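Local structure of uncharacterized protein YPL067C (Saccharomyces cerevisiae, 5KCI) at residues Ala76-Lys79 with Thr85-Ala88; Leu113-Pro118 with Arg163-His168; Ala132-Gln137 with Gly147-Phe152; Gln137-Pro142 with Val187-Ser192. The protein is of unknown function but is probably related to the histidine triad proteins, and is found in the cytoplasm. All coordinates share one frame; numbering follows the deposited sequence.

How the contacts relate
Contacts 1, 2 and 3 each place a segment on one antiparallel sheet; contact 4 packs a 3-10 turn on helix 180-193 beside it. Contact 2 is buried, while contacts 1, 3 and 4 are partly buried. Contact 1 is farthest from the chain centre, at an outermost strand, 87-91. Contacts 2 and 3 meet on the neighbouring strands 165-172 and 149-152, where His168 N pairs with Phe152 O. Contacts 3 and 4 share Gln137, at the turn between helix 120-135 and helix 141-146. Contacts 1 and 3 touch where the Tyr87 and Phe133 rings meet edge to face. Apolar side chains make all four contacts. Contact 2 differs in carrying two histidines that hold a sulfate.

Contact 1. Residues Ala76-Lys79 with Thr85-Ala88; sequences AAAK and TLYA
Leu86 faces Ala78 from 85-88, the segment that holds the beginning of strand 87-91, an outermost strand of the four-stranded antiparallel sheet. Ala78 belongs to the loop that runs from helix 56-64 toward that strand. The two side chains point at each other across the gap. The backbones stay apart, with 8.6 Å between Ala78 CA and Leu86 CA. The long leucine branch bridges this distance. Its CD1 lies anti to CA (chi2 180°), which stretches that methyl away from its own backbone and into the loop. Ala78 answers with its single methyl, and the pair is purely apolar. Lys79 contributes only through its backbone here. Its side chain starts away from Leu86, and NZ makes a weak hydrogen bond to Ala199 O. The carbonyl of Lys79 turns toward the leucine, and its oxygen accepts a hydrogen bond from Ser82 OG. Leu86 itself is buried. Its backbone is hydrogen-bonded to Lys110, and its side chain also touches Glu74 and Lys110. The contact therefore lays the loop against this edge of the sheet. One methyl, Leu86 CD1, does the touching: it lies 3.6 Å from Ala78 CB and 3.5 Å from Lys79 O.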
# COMPACT_ATOMS: atom_id res chain seq x y z
N ALA A 76 -9.33 19.78 7.48
CA ALA A 76 -8.90 20.21 6.16
C ALA A 76 -7.38 20.26 6.04
O ALA A 76 -6.82 19.78 5.04
CB ALA A 76 -9.52 21.56 5.81
N ALA A 77 -6.70 20.85 7.02
CA ALA A 77 -5.24 20.97 7.03
C ALA A 77 -4.55 19.79 7.71
O ALA A 77 -3.33 19.82 7.89
CB ALA A 77 -4.82 22.25 7.73
N ALA A 78 -5.30 18.77 8.12
CA ALA A 78 -4.70 17.65 8.83
C ALA A 78 -3.56 17.03 8.02
O ALA A 78 -3.68 16.83 6.80
CB ALA A 78 -5.78 16.61 9.13
N LYS A 79 -2.45 16.74 8.69
CA LYS A 79 -1.32 16.05 8.08
C LYS A 79 -1.68 14.61 7.75
O LYS A 79 -2.44 13.97 8.48
CB LYS A 79 -0.10 16.06 9.02
CG LYS A 79 0.78 17.32 8.97
CD LYS A 79 1.81 17.35 10.13
CE LYS A 79 2.98 16.40 9.91
NZ LYS A 79 3.86 16.27 11.13
N THR A 85 -8.63 8.17 10.88
CA THR A 85 -9.70 8.38 9.93
C THR A 85 -9.20 8.79 8.55
O THR A 85 -10.00 8.88 7.62
CB THR A 85 -10.65 9.49 10.41
OG1 THR A 85 -9.98 10.75 10.35
CG2 THR A 85 -11.10 9.24 11.84
N LEU A 86 -7.91 9.11 8.42
CA LEU A 86 -7.36 9.65 7.19
C LEU A 86 -6.68 8.59 6.33
O LEU A 86 -6.13 8.94 5.27
CB LEU A 86 -6.35 10.76 7.52
CG LEU A 86 -6.92 12.02 8.20
CD1 LEU A 86 -5.83 13.03 8.48
CD2 LEU A 86 -8.00 12.65 7.34
N TYR A 87 -6.67 7.33 6.76
CA TYR A 87 -6.03 6.29 5.97
C TYR A 87 -6.70 4.95 6.23
O TYR A 87 -7.48 4.79 7.17
CB TYR A 87 -4.52 6.23 6.28
CG TYR A 87 -4.20 6.02 7.74
CD1 TYR A 87 -4.15 4.74 8.30
CD2 TYR A 87 -3.94 7.10 8.56
CE1 TYR A 87 -3.85 4.57 9.66
CE2 TYR A 87 -3.64 6.94 9.91
CZ TYR A 87 -3.61 5.68 10.46
OH TYR A 87 -3.31 5.54 11.80
N ALA A 88 -6.36 3.98 5.39
CA ALA A 88 -6.89 2.63 5.55
C ALA A 88 -5.94 1.65 4.88
O ALA A 88 -5.40 1.94 3.81
CB ALA A 88 -8.29 2.52 4.93

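Contact 2. Residues Leu113-Pro118 with Arg163-His168; sequences LPVHSP and RIFHAH. With SO4 (sulfate ion), chain D.
Phe165 of strand 165-172 packs against Leu113 and Val115, in the loop between strand 102-109 and helix 120-135. Leu113 and the phenylalanine side chain run nearly perpendicular. Leu113 CD1 sits over one ring face, 3.8 Å from the centroid of Phe165, in a CH-pi contact only 16° off the ring normal. Val115 CG2 comes to the edge of the same ring, near its plane. The Phe165 ring reaches the loop because CG is anti to the backbone N (chi1 178°). Leu113 O lies 3.2 Å from Phe165 CE1. It accepts a hydrogen bond from Val115 N, which closes an inverse gamma turn centred on Pro114. With an alanine at Phe165, Leu113 CD1 would probably lose the ring face it rests on, opening a gap between loop and sheet. The same strand carries His166-Ala167-His168, which recalls two of the three histidines of the histidine triad motif. Here both hold a sulfate, probably from the crystallisation liquor. His166 NE2 donates to sulfate O1 at 2.7 Å, and His168 NE2 donates to sulfate O2 at 2.8 Å, nearly straight at 172°. His166 ND1 bonds to Ile164 O, 2.9 Å away and in the ring plane, which, with the sulfate bond, helps to fix the ring's rotation. His168 ND1 is hydrogen-bonded to His104 NE2. Ser160 N and Asn154 ND2 also bond to the sulfate.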
# COMPACT_ATOMS: atom_id res chain seq x y z
N LEU A 113 0.36 12.22 -0.81
CA LEU A 113 1.78 12.40 -0.56
C LEU A 113 2.49 12.44 -1.91
O LEU A 113 2.48 11.43 -2.63
CB LEU A 113 2.34 11.28 0.32
CG LEU A 113 1.70 11.21 1.71
CD1 LEU A 113 0.63 10.15 1.73
CD2 LEU A 113 2.76 10.97 2.78
N PRO A 114 3.15 13.64 -2.32
CA PRO A 114 3.71 13.80 -3.69
C PRO A 114 5.05 13.09 -3.89
O PRO A 114 6.08 13.70 -4.22
CB PRO A 114 3.86 15.33 -3.81
CG PRO A 114 3.18 15.95 -2.61
CD PRO A 114 3.15 14.90 -1.56
N VAL A 115 5.04 11.77 -3.73
CA VAL A 115 6.29 11.02 -3.67
C VAL A 115 7.05 10.92 -4.98
O VAL A 115 8.20 10.43 -4.98
CB VAL A 115 6.02 9.60 -3.12
CG1 VAL A 115 5.43 9.68 -1.73
CG2 VAL A 115 5.09 8.82 -4.06
N HIS A 116 6.46 11.30 -6.11
CA HIS A 116 7.10 11.30 -7.41
C HIS A 116 7.06 12.71 -8.00
O HIS A 116 6.75 12.88 -9.18
CB HIS A 116 6.43 10.31 -8.37
CG HIS A 116 6.53 8.87 -7.95
ND1 HIS A 116 7.74 8.23 -7.76
CD2 HIS A 116 5.58 7.92 -7.77
CE1 HIS A 116 7.53 6.97 -7.43
NE2 HIS A 116 6.23 6.76 -7.42
N SER A 117 7.30 13.73 -7.19
CA SER A 117 7.26 15.09 -7.67
C SER A 117 8.56 15.41 -8.41
O SER A 117 9.62 14.85 -8.09
CB SER A 117 7.07 16.07 -6.52
OG SER A 117 7.43 17.39 -6.90
N PRO A 118 8.51 16.29 -9.41
CA PRO A 118 9.75 16.75 -10.04
C PRO A 118 10.61 17.56 -9.09
O PRO A 118 11.84 17.56 -9.22
CB PRO A 118 9.25 17.60 -11.23
CG PRO A 118 7.92 18.10 -10.77
CD PRO A 118 7.33 17.03 -9.90
N ARG A 163 -7.18 9.42 -8.29
CA ARG A 163 -7.62 10.52 -7.46
C ARG A 163 -7.50 10.22 -5.98
O ARG A 163 -7.73 11.11 -5.16
CB ARG A 163 -9.07 10.92 -7.81
CG ARG A 163 -9.24 11.60 -9.18
CD ARG A 163 -10.71 11.86 -9.53
NE ARG A 163 -11.14 13.22 -9.19
CZ ARG A 163 -11.22 14.24 -10.06
NH1 ARG A 163 -10.90 14.08 -11.34
NH2 ARG A 163 -11.62 15.43 -9.63
N ILE A 164 -7.10 9.00 -5.60
CA ILE A 164 -6.93 8.67 -4.20
C ILE A 164 -5.53 8.10 -4.04
O ILE A 164 -5.18 7.11 -4.68
CB ILE A 164 -7.97 7.65 -3.69
CG1 ILE A 164 -9.37 8.01 -4.17
CG2 ILE A 164 -7.88 7.55 -2.15
CD1 ILE A 164 -10.38 6.96 -3.99
N PHE A 165 -4.76 8.69 -3.15
CA PHE A 165 -3.41 8.19 -2.93
C PHE A 165 -3.45 6.76 -2.39
O PHE A 165 -4.19 6.46 -1.45
CB PHE A 165 -2.66 9.08 -1.95
CG PHE A 165 -1.27 8.58 -1.65
CD1 PHE A 165 -0.18 9.02 -2.40
CD2 PHE A 165 -1.05 7.66 -0.65
CE1 PHE A 165 1.10 8.54 -2.13
CE2 PHE A 165 0.23 7.19 -0.39
CZ PHE A 165 1.30 7.65 -1.13
N HIS A 166 -2.65 5.89 -2.98
CA HIS A 166 -2.43 4.58 -2.40
C HIS A 166 -1.00 4.13 -2.65
O HIS A 166 -0.44 4.38 -3.73
CB HIS A 166 -3.39 3.52 -2.93
CG HIS A 166 -3.50 3.48 -4.42
ND1 HIS A 166 -4.08 4.49 -5.16
CD2 HIS A 166 -3.14 2.52 -5.32
CE1 HIS A 166 -4.04 4.18 -6.44
NE2 HIS A 166 -3.48 2.99 -6.57
N ALA A 167 -0.43 3.52 -1.62
CA ALA A 167 0.90 2.96 -1.64
C ALA A 167 0.79 1.45 -1.52
O ALA A 167 -0.07 0.93 -0.81
CB ALA A 167 1.78 3.50 -0.50
N HIS A 168 1.65 0.76 -2.23
CA HIS A 168 1.82 -0.68 -2.09
C HIS A 168 2.82 -0.93 -0.97
O HIS A 168 3.94 -0.42 -1.01
CB HIS A 168 2.26 -1.28 -3.42
CG HIS A 168 1.25 -1.08 -4.51
ND1 HIS A 168 0.27 -2.01 -4.78
CD2 HIS A 168 1.02 -0.03 -5.33
CE1 HIS A 168 -0.50 -1.56 -5.75
NE2 HIS A 168 -0.07 -0.37 -6.11
S SO4 D . -2.33 0.76 -8.75
O1 SO4 D . -3.53 1.62 -8.91
O2 SO4 D . -1.29 1.36 -7.95
O3 SO4 D . -2.72 -0.51 -8.10
O4 SO4 D . -1.78 0.46 -10.07

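Contact 3. Residues Ala132-Gln137 with Gly147-Phe152; sequences AFLQAQ and GHVAWF
Leu134, near the end of helix 120-135, reaches across to Trp151 and Val149 of strand 149-152. This is helix-on-sheet packing, with the helix laid against an outermost strand. One methyl of the leucine does the work. Leu134 CD1 is 3.5 Å from Trp151 CD1 and 3.9 Å from Trp151 CG. The same Leu134 CD1 meets Val149 CG1 more loosely, at 4.5 Å. The leucine stands outstretched: a chi2 of 174° carries CD1 the full length of the side chain toward the strand. Trp151 takes the crowded position, with CG between the backbone N and the carbonyl carbon (chi1 67°). That brings the CD1 corner of the five-membered ring to the leucine. The two side chains cross obliquely. Trp151 NE1 finds its partner in Asn131 OD1, about one turn before Leu134 on helix 120-135, and this bond helps set the indole's rotation. Gln137 folds back over the helix end. Its NE2 donates to Phe133 O at 3.0 Å, and the same nitrogen lies 3.3 Å above one face of the Phe133 ring, offset toward the rim. Gln137 OE1 accepts from Glu196 N, so both ends of this buried amide are gripped. Gly147 opens the other segment with positive phi, in a Schellman motif that ends helix 141-146. Val149 packs on Leu143 and Leu144 of that helix, and Trp151 on Arg127 and Met130 of helix 120-135. On the other face of the strand, Ala150 meets helix 19-28.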
# COMPACT_ATOMS: atom_id res chain seq x y z
N ALA A 132 8.45 7.55 7.89
CA ALA A 132 8.21 7.75 9.32
C ALA A 132 6.94 7.03 9.77
O ALA A 132 6.90 6.42 10.86
CB ALA A 132 8.11 9.23 9.63
N PHE A 133 5.91 7.08 8.93
CA PHE A 133 4.65 6.44 9.26
C PHE A 133 4.84 4.94 9.43
O PHE A 133 4.39 4.36 10.42
CB PHE A 133 3.62 6.68 8.17
CG PHE A 133 2.30 6.02 8.43
CD1 PHE A 133 1.56 6.33 9.55
CD2 PHE A 133 1.80 5.08 7.54
CE1 PHE A 133 0.32 5.71 9.78
CE2 PHE A 133 0.57 4.48 7.75
CZ PHE A 133 -0.18 4.81 8.87
N LEU A 134 5.46 4.30 8.43
CA LEU A 134 5.65 2.85 8.54
C LEU A 134 6.62 2.50 9.67
O LEU A 134 6.42 1.51 10.38
CB LEU A 134 6.12 2.28 7.22
CG LEU A 134 5.16 2.47 6.05
CD1 LEU A 134 5.81 2.01 4.79
CD2 LEU A 134 3.84 1.71 6.32
N GLN A 135 7.68 3.29 9.86
CA GLN A 135 8.66 3.00 10.91
C GLN A 135 8.05 3.06 12.30
O GLN A 135 8.56 2.41 13.23
CB GLN A 135 9.83 4.00 10.86
CG GLN A 135 10.98 3.56 10.00
CD GLN A 135 11.71 2.36 10.58
OE1 GLN A 135 11.70 2.13 11.79
NE2 GLN A 135 12.34 1.60 9.72
N ALA A 136 6.99 3.83 12.47
CA ALA A 136 6.42 4.05 13.79
C ALA A 136 5.46 2.93 14.21
O ALA A 136 4.89 3.02 15.30
CB ALA A 136 5.68 5.41 13.82
N GLN A 137 5.27 1.89 13.39
CA GLN A 137 4.20 0.93 13.59
C GLN A 137 4.66 -0.23 14.49
O GLN A 137 5.46 -1.06 14.02
CB GLN A 137 3.72 0.37 12.26
CG GLN A 137 3.12 1.45 11.37
CD GLN A 137 1.96 2.15 12.01
OE1 GLN A 137 1.17 1.54 12.72
NE2 GLN A 137 1.83 3.46 11.73
N GLY A 147 14.56 -5.41 7.85
CA GLY A 147 14.55 -4.94 6.48
C GLY A 147 13.48 -5.56 5.61
O GLY A 147 13.62 -5.63 4.39
N HIS A 148 12.39 -6.01 6.23
CA HIS A 148 11.38 -6.81 5.55
C HIS A 148 10.08 -6.04 5.37
O HIS A 148 9.00 -6.63 5.26
CB HIS A 148 11.16 -8.11 6.33
CG HIS A 148 12.27 -9.08 6.13
ND1 HIS A 148 12.38 -10.27 6.83
CD2 HIS A 148 13.34 -9.03 5.29
CE1 HIS A 148 13.46 -10.91 6.42
NE2 HIS A 148 14.06 -10.18 5.49
N VAL A 149 10.19 -4.72 5.32
CA VAL A 149 9.10 -3.86 4.91
C VAL A 149 9.58 -3.04 3.73
O VAL A 149 10.65 -2.42 3.79
CB VAL A 149 8.66 -2.91 6.04
CG1 VAL A 149 7.44 -2.06 5.58
CG2 VAL A 149 8.32 -3.68 7.30
N ALA A 150 8.78 -2.99 2.66
CA ALA A 150 9.10 -2.12 1.54
C ALA A 150 7.81 -1.48 1.05
O ALA A 150 6.72 -1.96 1.33
CB ALA A 150 9.76 -2.88 0.38
N TRP A 151 7.96 -0.42 0.26
CA TRP A 151 6.76 0.22 -0.25
C TRP A 151 7.09 0.94 -1.54
O TRP A 151 8.24 1.30 -1.80
CB TRP A 151 6.14 1.20 0.77
CG TRP A 151 6.96 2.42 1.07
CD1 TRP A 151 7.92 2.56 2.04
CD2 TRP A 151 6.89 3.70 0.40
NE1 TRP A 151 8.44 3.83 2.01
CE2 TRP A 151 7.83 4.55 1.02
CE3 TRP A 151 6.13 4.19 -0.66
CZ2 TRP A 151 8.04 5.88 0.62
CZ3 TRP A 151 6.34 5.54 -1.07
CH2 TRP A 151 7.28 6.35 -0.42
N PHE A 152 6.05 1.11 -2.37
CA PHE A 152 6.19 1.90 -3.58
C PHE A 152 4.83 2.46 -3.95
O PHE A 152 3.78 1.94 -3.58
CB PHE A 152 6.72 1.10 -4.76
CG PHE A 152 5.87 -0.09 -5.12
CD1 PHE A 152 6.00 -1.31 -4.44
CD2 PHE A 152 4.99 -0.03 -6.18
CE1 PHE A 152 5.22 -2.39 -4.79
CE2 PHE A 152 4.20 -1.11 -6.53
CZ PHE A 152 4.32 -2.29 -5.85

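Contact 4. Residues Gln137-Pro142 with Val187-Ser192; sequences QPLLRP and VDDILS
Leu139 and Ile190 mark where the two backbones come nearest, with their CA atoms 6.6 Å apart. Leu139 lies in a short 3-10 turn, 138-140, that leads into helix 141-146. Leu140 N bonds to Gln137 O at 2.9 Å, and Arg141 N bonds to Pro138 O. Residues 187-192 are regular alpha helix, as the bond from Leu191 N to Val187 O shows. The contact thus sets a 3-10 turn against the flank of helix 180-193. Leu139 and Ile190 lie alongside each other, pointing opposite ways. Leu139 CB is 4.0 Å from Ile190 CG1. With chi2 near 170° the leucine branch is extended and comes to the helix backbone, where Leu139 CD1 lies 3.9 Å from Ile190 CA. The other branch goes to the acidic neighbour, with Leu139 CD2 3.9 Å from Asp189 OD2. That approach is a plain van der Waals touch beside a carboxylate, and the two side chains are roughly perpendicular. Leu140 joins from further along the turn. Its CD2 meets Ile190 CD1 at 4.2 Å, again crosswise. The sheet is close by: Leu140 and Ile190 both rest on Leu171 of strand 165-172. Phe195, after the helix, also touches Ile190. Leu191 packs on Val89 and Ala91, so helix 180-193 reaches from the 3-10 turn to strand 87-91.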
# COMPACT_ATOMS: atom_id res chain seq x y z
N GLN A 137 5.27 1.89 13.39
CA GLN A 137 4.20 0.93 13.59
C GLN A 137 4.66 -0.23 14.49
O GLN A 137 5.46 -1.06 14.02
CB GLN A 137 3.72 0.37 12.26
CG GLN A 137 3.12 1.45 11.37
CD GLN A 137 1.96 2.15 12.01
OE1 GLN A 137 1.17 1.54 12.72
NE2 GLN A 137 1.83 3.46 11.73
N PRO A 138 4.15 -0.35 15.71
CA PRO A 138 4.55 -1.51 16.54
C PRO A 138 4.27 -2.84 15.88
O PRO A 138 5.05 -3.80 16.06
CB PRO A 138 3.71 -1.35 17.82
CG PRO A 138 3.24 0.06 17.82
CD PRO A 138 3.12 0.46 16.38
N LEU A 139 3.18 -2.94 15.12
CA LEU A 139 2.83 -4.20 14.49
C LEU A 139 3.84 -4.61 13.43
O LEU A 139 3.84 -5.78 13.04
CB LEU A 139 1.42 -4.13 13.90
CG LEU A 139 0.26 -3.93 14.87
CD1 LEU A 139 -1.01 -3.64 14.10
CD2 LEU A 139 0.05 -5.14 15.76
N LEU A 140 4.71 -3.71 12.98
CA LEU A 140 5.75 -4.03 12.00
C LEU A 140 7.14 -4.15 12.61
O LEU A 140 8.12 -4.35 11.87
CB LEU A 140 5.77 -2.96 10.89
CG LEU A 140 4.44 -2.72 10.14
CD1 LEU A 140 4.62 -1.70 9.06
CD2 LEU A 140 3.92 -4.04 9.55
N ARG A 141 7.27 -4.00 13.93
CA ARG A 141 8.58 -3.84 14.56
C ARG A 141 9.60 -4.88 14.08
O ARG A 141 10.68 -4.52 13.61
CB ARG A 141 8.44 -3.90 16.08
CG ARG A 141 9.75 -3.93 16.86
CD ARG A 141 9.53 -4.36 18.31
NE ARG A 141 8.78 -5.62 18.40
CZ ARG A 141 9.33 -6.83 18.33
NH1 ARG A 141 10.64 -6.97 18.16
NH2 ARG A 141 8.57 -7.91 18.42
N PRO A 142 9.35 -6.18 14.23
CA PRO A 142 10.42 -7.13 13.89
C PRO A 142 10.70 -7.16 12.40
O PRO A 142 11.87 -7.28 12.01
CB PRO A 142 9.91 -8.46 14.43
CG PRO A 142 8.50 -8.36 14.42
CD PRO A 142 8.13 -6.89 14.66
N VAL A 187 -1.15 -10.96 9.67
CA VAL A 187 -1.73 -10.02 8.73
C VAL A 187 -3.17 -9.72 9.10
O VAL A 187 -3.63 -8.57 9.03
CB VAL A 187 -1.58 -10.56 7.30
CG1 VAL A 187 -2.37 -9.71 6.29
CG2 VAL A 187 -0.10 -10.64 6.94
N ASP A 188 -3.92 -10.74 9.51
CA ASP A 188 -5.28 -10.51 10.00
C ASP A 188 -5.25 -9.54 11.17
O ASP A 188 -6.09 -8.63 11.27
CB ASP A 188 -5.95 -11.84 10.40
CG ASP A 188 -6.39 -12.68 9.18
OD1 ASP A 188 -6.33 -12.20 8.04
OD2 ASP A 188 -6.82 -13.83 9.37
N ASP A 189 -4.27 -9.70 12.06
CA ASP A 189 -4.09 -8.79 13.18
C ASP A 189 -3.90 -7.35 12.71
O ASP A 189 -4.59 -6.42 13.15
CB ASP A 189 -2.89 -9.27 14.01
CG ASP A 189 -3.02 -8.92 15.47
OD1 ASP A 189 -4.11 -9.14 16.03
OD2 ASP A 189 -2.03 -8.43 16.06
N ILE A 190 -2.96 -7.16 11.78
CA ILE A 190 -2.67 -5.82 11.26
C ILE A 190 -3.92 -5.20 10.65
O ILE A 190 -4.24 -4.03 10.90
CB ILE A 190 -1.54 -5.89 10.22
CG1 ILE A 190 -0.23 -6.19 10.93
CG2 ILE A 190 -1.45 -4.60 9.43
CD1 ILE A 190 0.82 -6.77 10.03
N LEU A 191 -4.60 -5.95 9.79
CA LEU A 191 -5.76 -5.41 9.10
C LEU A 191 -6.92 -5.12 10.05
O LEU A 191 -7.70 -4.19 9.82
CB LEU A 191 -6.21 -6.38 8.01
CG LEU A 191 -5.19 -6.67 6.91
CD1 LEU A 191 -5.69 -7.78 6.01
CD2 LEU A 191 -4.90 -5.41 6.11
N SER A 192 -7.05 -5.92 11.11
CA SER A 192 -8.12 -5.72 12.08
C SER A 192 -7.85 -4.48 12.92
O SER A 192 -8.73 -3.64 13.10
CB SER A 192 -8.26 -6.96 12.97
OG SER A 192 -9.10 -6.68 14.07